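Lmaj004091aaa (Leishmania major, PDB 1XTP) probably methylates the N-terminal amino group of proteins that begin X-Pro-Lys, using S-adenosyl-L-methionine as the methyl donor. Local coordinates at residues G81-I86 with K109-K114; D41-E46 with S148-T153; I193-N198 with I219-L224. All blocks are in the same frame, centred on the assembly; numbering follows the deposited sequence.

How the contacts relate
Contacts 1 and 3 are buried packing on the seven-stranded sheet, on its two faces; contact 2 lies at the surface, on the opposite side of the chain's centre from contact 1. Contact 1 joins two helices mainly through aliphatic carbons, without a polar bond between them. In contact 3 a helix meets strand 191-198 through an edge-to-face aromatic pair and one hydrogen bond to the strand's end. Contacts 1 and 3 touch: Ser82 OG lies 2.8 Å from Lys196 NZ, a probable hydrogen bond, and Phe85 packs on Phe194. Contact 2 joins two loops by a polar link, close to the adenine of the bound S-adenosyl-L-homoselenocysteine, and stays about 8 Å from contact 3 at the nearest atoms.

Contact 1: residues G81-I86 with K109-K114; sequences GSRNFI and KNLLTK
Leu111 pushes both methyl groups against helix 75-87 and overlaps Ser82, Arg83 and Ile86. Its CG stands anti to the backbone N (chi1 -173°), which turns the fork toward helix 75-87. One branch, CD2, presses on Ser82 CB at 3.5 Å, a tight carbon contact, and meets Ile86 CD1 tip to tip at 3.9 Å. The other, CD1, lies against the root of Arg83, 3.6 Å from Arg83 CB, where the two side chains cross at about a right angle. Beyond that aliphatic base the arginine bends at chi3 and turns away, its guanidinium forming a salt bridge with Glu80. Ser82 gives Leu111 its CB while OG is held elsewhere, by Lys196 and the carbonyl of Asp78. The short helical segments run in roughly the same direction, 25° apart with axes 10.5 Å from each other, and Leu111 is the residue of 109-114 that bridges the space between them. Beneath them Ile86 and Leu112 both rest on Leu161 of strand 159-165. Two neighbouring helices packed side by side on one face of a central beta-sheet are characteristic of the Rossmann-like fold of class I SAM-dependent methyltransferases.

Contact 2: residues D41-E46 with S148-T153; sequences DLYDPE and SMETAT. With SAI (S-adenosyl-L-homoselenocysteine), chain B.
Tyr43 reaches across from the loop 41-46 and gives its hydroxyl proton to Glu150, with Tyr43 OH 2.6 Å from Glu150 OE2. This short bond, with Glu150 CG also only 3.0 Å from Tyr43 OH, is the close-fitting part of the contact. The carboxylate oxygen sits at the edge of the phenol, in the ring plane, and receives the proton on its anti lone pair; ring and carboxylate are nearly coplanar, 12° apart. Glu150 is folded to get there: CG lies between the backbone N and carbonyl carbon (chi1 77°) and the chain bends again at chi2. Its other oxygen faces the ligand, with S-adenosyl-L-homoselenocysteine N6 donating to Glu150 OE1 over 3.0 Å along a nearly straight path (170°). One carboxylate thus accepts from both the phenol and the adenine amino group, bonds that would hold its plane in place. The backbone N of Met149, a selenomethionine here, also reads the adenine edge, donating to N1 of the ligand at 3.0 Å.

The outer side is looser. Thr151 CG2 approaches Tyr43 OH only at 3.7 Å, and both residues are exposed. Behind the tyrosine, the loop is shaped by a type I turn from Asp41 to Asp44 and by an Asx turn, in which Asp41 OD1 accepts from Tyr43 N at 3.0 Å. Tyr50 of helix 49-58 meets the Tyr43 ring at a small interplanar angle and also touches Glu150. Tyr43 thus stands in the second shell, consistent with steadying the first-shell carboxylate that reads the adenine amino group. An acidic side chain at the adenine amino group beside a backbone N-H to N1, in the loop after strand 141-146, forms the adenine end of the cofactor pocket in this Rossmann-like methyltransferase.

Contact 3: residues I193-N198 with I219-L224; sequences IFFKEN and IHYKRL
The ring of Tyr221 takes the edge of Phe195 against one face and the carbonyl oxygen of Asn198 at its own edge. The aromatic pair is T-shaped, with planes at 80° and centroids 5.2 Å apart. Phe195 points its CE2 and CZ corner at the tyrosine, off-centre toward the rim; the closest atoms are Phe195 CZ and Tyr221 CE1, 3.6 Å apart. With CG anti to the backbone N (chi1 176°), the phenylalanine extends from the strand toward helix 218-228, and its ring makes a further edge-to-face contact with Phe180.

At the far end of the phenol, Tyr221 OH donates to Asn198 O over 2.8 Å, almost in line with the carbonyl bond (173°). The tyrosine thus ties the helix to the last residue of strand 191-198. Glu197 CG comes within 3.2 Å of Tyr221 OH, crossing the phenol at about a right angle. The glutamate then bends at chi2, and its OE2 accepts from Asn198 N at 2.9 Å. The side chain of Asn198 sets out away from the helix, and its OD1 accepts a hydrogen bond from Trp166 NE1.

Strand 191-198 hydrogen-bonds to strands 159-165 and 248-253 on its two sides. Helix 218-228 leads on to strand 232-237, which runs parallel to 191-198 with the antiparallel strand 248-253 between them, the reversed-strand end of the sheet characteristic of class I methyltransferases.

Contact 1: residues G81-I86 with K109-K114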
loop_
_atom_site.group_PDB
_atom_site.type_symbol
_atom_site.label_atom_id
_atom_site.label_comp_id
_atom_site.label_asym_id
_atom_site.label_seq_id
_atom_site.Cartn_x
_atom_site.Cartn_y
_atom_site.Cartn_z
ATOM N N GLY A 81 2.879 -9.660 13.064
ATOM C CA GLY A 81 4.014 -8.808 12.655
ATOM C C GLY A 81 3.722 -7.305 12.662
ATOM O O GLY A 81 4.543 -6.510 13.119
ATOM N N SER A 82 2.556 -6.923 12.140
ATOM C CA SER A 82 2.132 -5.532 12.131
ATOM C C SER A 82 1.902 -5.007 13.552
ATOM O O SER A 82 2.302 -3.888 13.903
ATOM C CB SER A 82 0.838 -5.391 11.335
ATOM O OG SER A 82 1.058 -5.659 9.977
ATOM N N ARG A 83 1.232 -5.816 14.360
ATOM C CA ARG A 83 0.940 -5.434 15.739
ATOM C C ARG A 83 2.224 -5.192 16.557
ATOM O O ARG A 83 2.349 -4.168 17.259
ATOM C CB ARG A 83 0.071 -6.490 16.404
ATOM C CG ARG A 83 -0.389 -6.059 17.776
ATOM C CD ARG A 83 -1.074 -7.184 18.537
ATOM N NE ARG A 83 -0.169 -8.258 18.949
ATOM C CZ ARG A 83 0.792 -8.148 19.873
ATOM N NH1 ARG A 83 1.037 -6.992 20.495
ATOM N NH2 ARG A 83 1.534 -9.213 20.169
ATOM N N ASN A 84 3.174 -6.122 16.450
ATOM C CA ASN A 84 4.486 -5.983 17.102
ATOM C C ASN A 84 5.289 -4.785 16.562
ATOM O O ASN A 84 5.912 -4.055 17.320
ATOM C CB ASN A 84 5.293 -7.283 16.974
ATOM C CG ASN A 84 4.702 -8.430 17.801
ATOM O OD1 ASN A 84 3.971 -8.206 18.757
ATOM N ND2 ASN A 84 5.025 -9.663 17.427
ATOM N N PHE A 85 5.227 -4.565 15.256
ATOM C CA PHE A 85 5.897 -3.424 14.646
ATOM C C PHE A 85 5.302 -2.107 15.139
ATOM O O PHE A 85 6.037 -1.234 15.590
ATOM C CB PHE A 85 5.819 -3.498 13.116
ATOM C CG PHE A 85 6.581 -2.397 12.408
ATOM C CD1 PHE A 85 7.939 -2.511 12.175
ATOM C CD2 PHE A 85 5.928 -1.259 11.954
ATOM C CE1 PHE A 85 8.630 -1.510 11.509
ATOM C CE2 PHE A 85 6.619 -0.262 11.291
ATOM C CZ PHE A 85 7.973 -0.390 11.071
ATOM N N ILE A 86 3.983 -1.972 15.054
ATOM C CA ILE A 86 3.317 -0.739 15.509
ATOM C C ILE A 86 3.537 -0.471 17.007
ATOM O O ILE A 86 3.743 0.682 17.412
ATOM C CB ILE A 86 1.811 -0.757 15.227
ATOM C CG1 ILE A 86 1.551 -0.753 13.713
ATOM C CG2 ILE A 86 1.133 0.454 15.879
ATOM C CD1 ILE A 86 0.212 -1.323 13.339
ATOM N N LYS A 109 -10.440 -4.858 10.935
ATOM C CA LYS A 109 -11.168 -5.797 11.781
ATOM C C LYS A 109 -10.263 -6.478 12.805
ATOM O O LYS A 109 -10.639 -6.609 13.969
ATOM C CB LYS A 109 -11.892 -6.862 10.942
ATOM C CG LYS A 109 -12.786 -7.782 11.782
ATOM C CD LYS A 109 -13.799 -8.538 10.947
ATOM N N ASN A 110 -9.073 -6.888 12.361
ATOM C CA ASN A 110 -8.197 -7.747 13.148
ATOM C C ASN A 110 -7.060 -7.009 13.847
ATOM O O ASN A 110 -6.378 -7.595 14.663
ATOM C CB ASN A 110 -7.605 -8.840 12.250
ATOM C CG ASN A 110 -8.668 -9.754 11.678
ATOM O OD1 ASN A 110 -9.129 -10.681 12.350
ATOM N ND2 ASN A 110 -9.098 -9.470 10.441
ATOM N N LEU A 111 -6.835 -5.742 13.523
ATOM C CA LEU A 111 -5.746 -5.017 14.170
ATOM C C LEU A 111 -6.155 -3.648 14.665
ATOM O O LEU A 111 -5.990 -3.342 15.833
ATOM C CB LEU A 111 -4.532 -4.894 13.236
ATOM C CG LEU A 111 -3.249 -4.293 13.847
ATOM C CD1 LEU A 111 -2.890 -4.872 15.227
ATOM C CD2 LEU A 111 -2.102 -4.469 12.899
ATOM N N LEU A 112 -6.687 -2.817 13.782
ATOM C CA LEU A 112 -6.832 -1.417 14.111
ATOM C C LEU A 112 -7.920 -1.194 15.147
ATOM O O LEU A 112 -7.766 -0.321 16.028
ATOM C CB LEU A 112 -7.045 -0.577 12.849
ATOM C CG LEU A 112 -5.971 -0.765 11.767
ATOM C CD1 LEU A 112 -6.371 -0.021 10.492
ATOM C CD2 LEU A 112 -4.593 -0.329 12.254
ATOM N N THR A 113 -8.987 -1.998 15.097
ATOM C CA THR A 113 -10.072 -1.869 16.074
ATOM C C THR A 113 -9.632 -2.256 17.506
ATOM O O THR A 113 -10.307 -1.907 18.488
ATOM C CB THR A 113 -11.343 -2.662 15.670
ATOM O OG1 THR A 113 -10.996 -4.010 15.351
ATOM C CG2 THR A 113 -12.029 -2.033 14.464
ATOM N N LYS A 114 -8.499 -2.937 17.629
ATOM C CA LYS A 114 -7.927 -3.258 18.942
ATOM C C LYS A 114 -6.999 -2.176 19.467
ATOM O O LYS A 114 -6.722 -2.151 20.660
ATOM C CB LYS A 114 -7.136 -4.562 18.883
ATOM C CG LYS A 114 -7.985 -5.785 18.675
ATOM C CD LYS A 114 -7.131 -7.036 18.504
ATOM C CE LYS A 114 -7.993 -8.284 18.652
ATOM N NZ LYS A 114 -7.225 -9.553 18.507
#

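Contact 2: residues D41-E46 with S148-T153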
loop_
_atom_site.group_PDB
_atom_site.type_symbol
_atom_site.label_atom_id
_atom_site.label_comp_id
_atom_site.label_asym_id
_atom_site.label_seq_id
_atom_site.Cartn_x
_atom_site.Cartn_y
_atom_site.Cartn_z
ATOM N N ASP A 41 -6.711 7.364 -21.361
ATOM C CA ASP A 41 -7.467 7.582 -20.142
ATOM C C ASP A 41 -7.084 6.492 -19.124
ATOM O O ASP A 41 -7.387 5.315 -19.308
ATOM C CB ASP A 41 -8.967 7.550 -20.465
ATOM C CG ASP A 41 -9.843 7.404 -19.230
ATOM O OD1 ASP A 41 -9.400 7.750 -18.094
ATOM O OD2 ASP A 41 -10.991 6.929 -19.422
ATOM N N LEU A 42 -6.436 6.906 -18.043
ATOM C CA LEU A 42 -5.903 5.956 -17.055
ATOM C C LEU A 42 -6.959 5.086 -16.387
ATOM O O LEU A 42 -6.634 4.015 -15.841
ATOM C CB LEU A 42 -5.090 6.683 -15.992
ATOM C CG LEU A 42 -3.752 7.270 -16.451
ATOM C CD1 LEU A 42 -2.948 7.602 -15.225
ATOM C CD2 LEU A 42 -2.948 6.329 -17.329
ATOM N N TYR A 43 -8.197 5.562 -16.419
ATOM C CA TYR A 43 -9.341 4.892 -15.804
ATOM C C TYR A 43 -10.196 4.097 -16.793
ATOM O O TYR A 43 -11.237 3.552 -16.417
ATOM C CB TYR A 43 -10.190 5.916 -15.007
ATOM C CG TYR A 43 -9.399 6.477 -13.841
ATOM C CD1 TYR A 43 -9.251 5.749 -12.659
ATOM C CD2 TYR A 43 -8.732 7.708 -13.942
ATOM C CE1 TYR A 43 -8.502 6.239 -11.601
ATOM C CE2 TYR A 43 -7.977 8.202 -12.879
ATOM C CZ TYR A 43 -7.860 7.459 -11.726
ATOM O OH TYR A 43 -7.128 7.943 -10.681
ATOM N N ASP A 44 -9.754 4.005 -18.042
ATOM C CA ASP A 44 -10.383 3.092 -18.997
ATOM C C ASP A 44 -10.178 1.651 -18.489
ATOM O O ASP A 44 -9.062 1.278 -18.172
ATOM C CB ASP A 44 -9.803 3.274 -20.404
ATOM C CG ASP A 44 -10.532 2.446 -21.438
ATOM O OD1 ASP A 44 -10.325 1.215 -21.486
ATOM O OD2 ASP A 44 -11.322 3.014 -22.197
ATOM N N PRO A 45 -11.268 0.863 -18.365
ATOM C CA PRO A 45 -11.209 -0.479 -17.768
ATOM C C PRO A 45 -10.406 -1.524 -18.531
ATOM O O PRO A 45 -9.971 -2.506 -17.940
ATOM C CB PRO A 45 -12.681 -0.902 -17.676
ATOM C CG PRO A 45 -13.417 -0.030 -18.570
ATOM C CD PRO A 45 -12.642 1.230 -18.754
ATOM N N GLU A 46 -10.222 -1.309 -19.823
ATOM C CA GLU A 46 -9.469 -2.219 -20.689
ATOM C C GLU A 46 -8.074 -1.700 -21.052
ATOM O O GLU A 46 -7.181 -2.474 -21.349
ATOM C CB GLU A 46 -10.268 -2.451 -21.974
ATOM C CG GLU A 46 -11.581 -3.157 -21.745
ATOM C CD GLU A 46 -12.534 -3.022 -22.935
ATOM O OE1 GLU A 46 -12.070 -2.761 -24.077
ATOM O OE2 GLU A 46 -13.748 -3.196 -22.702
ATOM N N SER A 148 -10.379 5.934 -4.682
ATOM C CA SER A 148 -8.996 5.495 -4.825
ATOM C C SER A 148 -8.095 6.444 -4.053
ATOM O O SER A 148 -8.473 7.583 -3.768
ATOM C CB SER A 148 -8.607 5.469 -6.294
ATOM O OG SER A 148 -9.486 4.649 -7.052
HETATM N N MSE A 149 -6.901 5.973 -3.713
HETATM C CA MSE A 149 -5.941 6.754 -2.959
HETATM C C MSE A 149 -5.596 8.021 -3.713
HETATM O O MSE A 149 -5.536 9.106 -3.117
HETATM C CB MSE A 149 -4.654 5.959 -2.689
HETATM C CG MSE A 149 -4.755 4.906 -1.582
HETATM SE SE MSE A 149 -3.124 3.826 -1.444
HETATM C CE MSE A 149 -3.313 2.730 -3.106
ATOM N N GLU A 150 -5.398 7.877 -5.021
ATOM C CA GLU A 150 -4.915 8.970 -5.855
ATOM C C GLU A 150 -5.971 10.051 -6.153
ATOM O O GLU A 150 -5.645 11.100 -6.727
ATOM C CB GLU A 150 -4.282 8.435 -7.159
ATOM C CG GLU A 150 -5.251 7.962 -8.278
ATOM C CD GLU A 150 -5.806 6.553 -8.062
ATOM O OE1 GLU A 150 -5.414 5.888 -7.079
ATOM O OE2 GLU A 150 -6.656 6.114 -8.871
ATOM N N THR A 151 -7.214 9.796 -5.749
ATOM C CA THR A 151 -8.312 10.771 -5.869
ATOM C C THR A 151 -8.895 11.228 -4.527
ATOM O O THR A 151 -9.841 12.007 -4.492
ATOM C CB THR A 151 -9.460 10.157 -6.674
ATOM O OG1 THR A 151 -9.975 9.019 -5.971
ATOM C CG2 THR A 151 -8.959 9.744 -8.053
ATOM N N ALA A 152 -8.332 10.735 -3.429
ATOM C CA ALA A 152 -8.856 11.007 -2.099
ATOM C C ALA A 152 -8.301 12.300 -1.538
ATOM O O ALA A 152 -7.126 12.612 -1.728
ATOM C CB ALA A 152 -8.512 9.868 -1.176
ATOM N N THR A 153 -9.148 13.050 -0.840
ATOM C CA THR A 153 -8.708 14.228 -0.087
ATOM C C THR A 153 -8.816 13.927 1.397
ATOM O O THR A 153 -9.895 13.587 1.899
ATOM C CB THR A 153 -9.541 15.440 -0.448
ATOM O OG1 THR A 153 -9.244 15.801 -1.793
ATOM C CG2 THR A 153 -9.227 16.632 0.446
HETATM N N SAI B . -5.266 -3.653 2.369
HETATM C CA SAI B . -6.227 -4.789 2.468
HETATM C CB SAI B . -6.636 -5.248 1.084
HETATM C CG SAI B . -5.523 -5.773 0.190
HETATM SE SE SAI B . -6.278 -6.307 -1.549
HETATM C C SAI B . -5.646 -6.004 3.174
HETATM O O SAI B . -4.429 -6.128 3.306
HETATM O OXT SAI B . -6.380 -6.898 3.592
HETATM C "C5'" SAI B . -5.881 -4.624 -2.502
HETATM C "C4'" SAI B . -7.003 -3.587 -2.390
HETATM O "O4'" SAI B . -6.567 -2.412 -3.008
HETATM C "C3'" SAI B . -8.299 -3.964 -3.090
HETATM O "O3'" SAI B . -9.389 -3.824 -2.217
HETATM C "C2'" SAI B . -8.454 -3.000 -4.242
HETATM O "O2'" SAI B . -9.811 -2.679 -4.518
HETATM C "C1'" SAI B . -7.678 -1.838 -3.676
HETATM N N9 SAI B . -7.201 -0.880 -4.663
HETATM C C8 SAI B . -6.851 -1.132 -5.970
HETATM N N7 SAI B . -6.461 0.015 -6.519
HETATM C C5 SAI B . -6.543 1.000 -5.574
HETATM C C6 SAI B . -6.252 2.361 -5.603
HETATM N N6 SAI B . -5.806 2.919 -6.730
HETATM N N1 SAI B . -6.442 3.125 -4.463
HETATM C C2 SAI B . -6.930 2.551 -3.296
HETATM N N3 SAI B . -7.203 1.195 -3.276
HETATM C C4 SAI B . -7.004 0.442 -4.394
#

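Contact 3: residues I193-N198 with I219-L224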
loop_
_atom_site.group_PDB
_atom_site.type_symbol
_atom_site.label_atom_id
_atom_site.label_comp_id
_atom_site.label_asym_id
_atom_site.label_seq_id
_atom_site.Cartn_x
_atom_site.Cartn_y
_atom_site.Cartn_z
ATOM N N ILE A 193 2.737 6.947 8.985
ATOM C CA ILE A 193 2.264 6.073 7.901
ATOM C C ILE A 193 2.821 4.689 8.161
ATOM O O ILE A 193 4.020 4.521 8.271
ATOM C CB ILE A 193 2.733 6.518 6.504
ATOM C CG1 ILE A 193 2.152 7.876 6.135
ATOM C CG2 ILE A 193 2.272 5.536 5.454
ATOM C CD1 ILE A 193 2.946 8.610 5.089
ATOM N N PHE A 194 1.949 3.694 8.258
ATOM C CA PHE A 194 2.390 2.313 8.267
ATOM C C PHE A 194 2.276 1.729 6.841
ATOM O O PHE A 194 1.184 1.439 6.365
ATOM C CB PHE A 194 1.561 1.512 9.244
ATOM C CG PHE A 194 1.895 0.049 9.275
ATOM C CD1 PHE A 194 3.064 -0.404 9.878
ATOM C CD2 PHE A 194 1.015 -0.886 8.742
ATOM C CE1 PHE A 194 3.348 -1.765 9.932
ATOM C CE2 PHE A 194 1.297 -2.246 8.800
ATOM C CZ PHE A 194 2.471 -2.682 9.398
ATOM N N PHE A 195 3.422 1.547 6.189
ATOM C CA PHE A 195 3.478 1.063 4.810
ATOM C C PHE A 195 4.023 -0.357 4.790
ATOM O O PHE A 195 5.156 -0.588 5.190
ATOM C CB PHE A 195 4.349 2.001 3.973
ATOM C CG PHE A 195 4.556 1.549 2.544
ATOM C CD1 PHE A 195 3.499 1.055 1.781
ATOM C CD2 PHE A 195 5.812 1.659 1.952
ATOM C CE1 PHE A 195 3.699 0.668 0.463
ATOM C CE2 PHE A 195 6.026 1.280 0.647
ATOM C CZ PHE A 195 4.967 0.794 -0.113
ATOM N N LYS A 196 3.191 -1.307 4.362
ATOM C CA LYS A 196 3.563 -2.722 4.313
ATOM C C LYS A 196 3.339 -3.257 2.911
ATOM O O LYS A 196 2.231 -3.219 2.402
ATOM C CB LYS A 196 2.747 -3.550 5.307
ATOM C CG LYS A 196 3.349 -4.921 5.628
ATOM C CD LYS A 196 2.767 -5.482 6.935
ATOM C CE LYS A 196 3.411 -6.796 7.356
ATOM N NZ LYS A 196 2.702 -7.411 8.509
ATOM N N GLU A 197 4.394 -3.793 2.306
ATOM C CA GLU A 197 4.341 -4.151 0.901
ATOM C C GLU A 197 5.379 -5.205 0.530
ATOM O O GLU A 197 6.426 -5.330 1.192
ATOM C CB GLU A 197 4.592 -2.903 0.043
ATOM C CG GLU A 197 4.117 -3.056 -1.387
ATOM C CD GLU A 197 2.734 -3.686 -1.461
ATOM O OE1 GLU A 197 1.735 -2.964 -1.193
ATOM O OE2 GLU A 197 2.662 -4.894 -1.800
ATOM N N ASN A 198 5.078 -5.928 -0.550
ATOM C CA ASN A 198 6.023 -6.799 -1.205
ATOM C C ASN A 198 7.204 -5.992 -1.758
ATOM O O ASN A 198 7.040 -4.887 -2.275
ATOM C CB ASN A 198 5.345 -7.593 -2.326
ATOM C CG ASN A 198 4.320 -8.610 -1.802
ATOM O OD1 ASN A 198 4.229 -8.876 -0.608
ATOM N ND2 ASN A 198 3.579 -9.213 -2.720
ATOM N N ILE A 219 15.059 0.193 -2.645
ATOM C CA ILE A 219 15.729 1.393 -3.168
ATOM C C ILE A 219 14.745 2.247 -3.972
ATOM O O ILE A 219 14.755 3.471 -3.884
ATOM C CB ILE A 219 16.978 0.988 -3.999
ATOM C CG1 ILE A 219 18.108 0.675 -3.027
ATOM C CG2 ILE A 219 17.436 2.095 -4.966
ATOM C CD1 ILE A 219 19.391 0.266 -3.683
ATOM N N HIS A 220 13.868 1.580 -4.714
ATOM C CA HIS A 220 12.806 2.252 -5.479
ATOM C C HIS A 220 11.835 2.962 -4.517
ATOM O O HIS A 220 11.567 4.148 -4.683
ATOM C CB HIS A 220 12.105 1.222 -6.366
ATOM C CG HIS A 220 11.219 1.797 -7.423
ATOM N ND1 HIS A 220 10.796 1.054 -8.505
ATOM C CD2 HIS A 220 10.648 3.020 -7.557
ATOM C CE1 HIS A 220 10.014 1.802 -9.266
ATOM N NE2 HIS A 220 9.913 3.001 -8.715
ATOM N N TYR A 221 11.341 2.263 -3.498
ATOM C CA TYR A 221 10.483 2.897 -2.457
ATOM C C TYR A 221 11.118 4.149 -1.820
ATOM O O TYR A 221 10.467 5.174 -1.617
ATOM C CB TYR A 221 10.125 1.895 -1.331
ATOM C CG TYR A 221 9.216 0.783 -1.781
ATOM C CD1 TYR A 221 8.001 1.069 -2.420
ATOM C CD2 TYR A 221 9.569 -0.554 -1.613
ATOM C CE1 TYR A 221 7.169 0.054 -2.858
ATOM C CE2 TYR A 221 8.738 -1.585 -2.054
ATOM C CZ TYR A 221 7.534 -1.275 -2.684
ATOM O OH TYR A 221 6.678 -2.273 -3.126
ATOM N N LYS A 222 12.397 4.033 -1.510
ATOM C CA LYS A 222 13.132 5.079 -0.800
ATOM C C LYS A 222 13.383 6.294 -1.681
ATOM O O LYS A 222 13.380 7.441 -1.199
ATOM C CB LYS A 222 14.434 4.496 -0.240
ATOM C CG LYS A 222 14.172 3.682 1.017
ATOM C CD LYS A 222 15.289 2.756 1.361
ATOM C CE LYS A 222 15.146 2.290 2.813
ATOM N NZ LYS A 222 16.102 1.224 3.193
ATOM N N ARG A 223 13.594 6.038 -2.972
ATOM C CA ARG A 223 13.627 7.105 -3.961
ATOM C C ARG A 223 12.309 7.866 -3.891
ATOM O O ARG A 223 12.296 9.097 -3.806
ATOM C CB ARG A 223 13.856 6.534 -5.357
ATOM C CG ARG A 223 14.191 7.573 -6.412
ATOM C CD ARG A 223 14.645 6.938 -7.742
ATOM N NE ARG A 223 15.972 6.315 -7.642
ATOM C CZ ARG A 223 16.677 5.850 -8.671
ATOM N NH1 ARG A 223 16.197 5.915 -9.901
ATOM N NH2 ARG A 223 17.868 5.317 -8.453
ATOM N N LEU A 224 11.197 7.124 -3.866
ATOM C CA LEU A 224 9.871 7.741 -3.817
ATOM C C LEU A 224 9.643 8.444 -2.469
ATOM O O LEU A 224 9.091 9.529 -2.446
ATOM C CB LEU A 224 8.758 6.718 -4.122
ATOM C CG LEU A 224 8.864 5.968 -5.453
ATOM C CD1 LEU A 224 7.907 4.788 -5.534
ATOM C CD2 LEU A 224 8.629 6.927 -6.616
#